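Kiaa0380 (Homo sapiens, PDB 1HTJ) probably links G protein-coupled signalling to Rho GTPases, acting as a guanine nucleotide exchange factor whose RGS-like domain is expected to bind heterotrimeric G protein alpha subunits. Local coordinates at residues V97-P100 with E101-A105. The protein carries 3 engineered substitutions. Sequence-based numbering, arbitrary orientation.
Sequences VKIP and EMLQA
Ile99 lies across the side chain of Gln104 at about a right angle, with the end of its longer branch directed at the first turn of the helix that begins at Glu101. Its CG1 sits 3.4 Å from Gln104 OE1, a van der Waals contact between a methylene and the amide oxygen, and CD1 continues past that oxygen to reach the backbone, 3.7 Å from Gln104 CA. On the Leu103 side the same methyl meets CG of Leu103 at 4.0 Å. The branch gets there because chi1 of Ile99 (65°) tucks CG1 in over its own backbone, with chi2 fully extended. Gln104 runs back along the loop: it leaves the backbone extended and then kinks at chi2 (104°), which turns its amide toward the loop leading in from Val97. There one water bridges two oxygens, 2.8 Å from Gln104 OE1 and 2.7 Å from Val97 O, while Gln104 NE2 makes a weak hydrogen bond to Leu89 O. The amide thus links the helix start, through the water, to the loop at Val97 and, weakly, to the end of helix 76-89.

In the backbone, Pro100 O accepts a nearly straight hydrogen bond from Gln104 N (2.8 Å) and a weak, strongly bent one from Leu103 N. Pro100 CB also packs loosely on Leu103 CB, 4.3 Å away. Farther out, Ile99 rests on Ala127 and Leu103 on Val120 and Glu123, all of helix 118-144, whereas Val97 packs against helix 58-69. The whole is a helix start with proline at the N-cap position, its carbonyl opening the i to i+4 bonding of helix 101-112 at the surface of this all-helical RGS-like domain.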
loop_
_atom_site.group_PDB
_atom_site.type_symbol
_atom_site.label_atom_id
_atom_site.label_comp_id
_atom_site.label_asym_id
_atom_site.label_seq_id
_atom_site.Cartn_x
_atom_site.Cartn_y
_atom_site.Cartn_z
ATOM N N VAL A 97 -12.437 -1.641 2.754
ATOM C CA VAL A 97 -12.458 -0.368 2.075
ATOM C C VAL A 97 -13.896 -0.281 1.579
ATOM O O VAL A 97 -14.369 -1.148 0.849
ATOM C CB VAL A 97 -11.491 -0.334 0.881
ATOM C CG1 VAL A 97 -11.732 0.917 0.064
ATOM C CG2 VAL A 97 -10.055 -0.366 1.373
ATOM N N LYS A 98 -14.608 0.748 2.006
ATOM C CA LYS A 98 -15.982 0.877 1.582
ATOM C C LYS A 98 -16.062 1.552 0.209
ATOM O O LYS A 98 -15.375 2.543 -0.049
ATOM C CB LYS A 98 -16.778 1.668 2.624
ATOM C CG LYS A 98 -18.271 1.616 2.371
ATOM C CD LYS A 98 -19.017 2.767 3.031
ATOM C CE LYS A 98 -20.330 3.027 2.290
ATOM N NZ LYS A 98 -20.107 3.420 0.851
ATOM N N ILE A 99 -16.887 0.996 -0.675
ATOM C CA ILE A 99 -17.064 1.545 -2.021
ATOM C C ILE A 99 -18.544 1.472 -2.399
ATOM O O ILE A 99 -19.306 0.718 -1.792
ATOM C CB ILE A 99 -16.217 0.763 -3.071
ATOM C CG1 ILE A 99 -16.723 -0.683 -3.204
ATOM C CG2 ILE A 99 -14.748 0.783 -2.661
ATOM C CD1 ILE A 99 -15.964 -1.538 -4.233
ATOM N N PRO A 100 -18.975 2.264 -3.397
ATOM C CA PRO A 100 -20.378 2.259 -3.827
ATOM C C PRO A 100 -20.922 0.853 -4.074
ATOM O O PRO A 100 -20.262 0.019 -4.706
ATOM C CB PRO A 100 -20.345 3.095 -5.106
ATOM C CG PRO A 100 -19.280 4.082 -4.814
ATOM C CD PRO A 100 -18.197 3.236 -4.185
ATOM N N GLU A 101 -22.131 0.613 -3.577
ATOM C CA GLU A 101 -22.821 -0.668 -3.722
ATOM C C GLU A 101 -22.872 -1.156 -5.171
ATOM O O GLU A 101 -22.834 -2.356 -5.433
ATOM C CB GLU A 101 -24.249 -0.544 -3.184
ATOM C CG GLU A 101 -24.327 -0.239 -1.690
ATOM C CD GLU A 101 -24.032 -1.455 -0.814
ATOM O OE1 GLU A 101 -24.839 -2.417 -0.844
ATOM O OE2 GLU A 101 -22.996 -1.448 -0.098
HETATM N N MSE A 102 -22.969 -0.217 -6.106
HETATM C CA MSE A 102 -23.025 -0.544 -7.528
HETATM C C MSE A 102 -21.669 -1.108 -7.972
HETATM O O MSE A 102 -21.604 -2.092 -8.712
HETATM C CB MSE A 102 -23.357 0.719 -8.329
HETATM C CG MSE A 102 -24.163 0.499 -9.604
HETATM SE SE MSE A 102 -26.022 -0.032 -9.315
HETATM C CE MSE A 102 -26.605 1.509 -8.306
ATOM N N LEU A 103 -20.592 -0.477 -7.507
ATOM C CA LEU A 103 -19.234 -0.898 -7.846
ATOM C C LEU A 103 -18.877 -2.214 -7.163
ATOM O O LEU A 103 -18.304 -3.107 -7.784
ATOM C CB LEU A 103 -18.228 0.191 -7.443
ATOM C CG LEU A 103 -16.758 -0.031 -7.818
ATOM C CD1 LEU A 103 -16.631 -0.324 -9.311
ATOM C CD2 LEU A 103 -15.947 1.195 -7.441
ATOM N N GLN A 104 -19.220 -2.313 -5.882
ATOM C CA GLN A 104 -18.966 -3.508 -5.082
ATOM C C GLN A 104 -19.506 -4.762 -5.760
ATOM O O GLN A 104 -18.890 -5.829 -5.707
ATOM C CB GLN A 104 -19.625 -3.368 -3.711
ATOM C CG GLN A 104 -19.517 -4.608 -2.849
ATOM C CD GLN A 104 -18.477 -4.455 -1.765
ATOM O OE1 GLN A 104 -17.505 -3.713 -1.930
ATOM N NE2 GLN A 104 -18.666 -5.158 -0.647
ATOM N N ALA A 105 -20.668 -4.626 -6.389
ATOM C CA ALA A 105 -21.312 -5.739 -7.078
ATOM C C ALA A 105 -20.548 -6.178 -8.322
ATOM O O ALA A 105 -20.355 -7.369 -8.541
ATOM C CB ALA A 105 -22.742 -5.361 -7.452
HETATM O O HOH W 1 -16.652 -2.634 0.485
#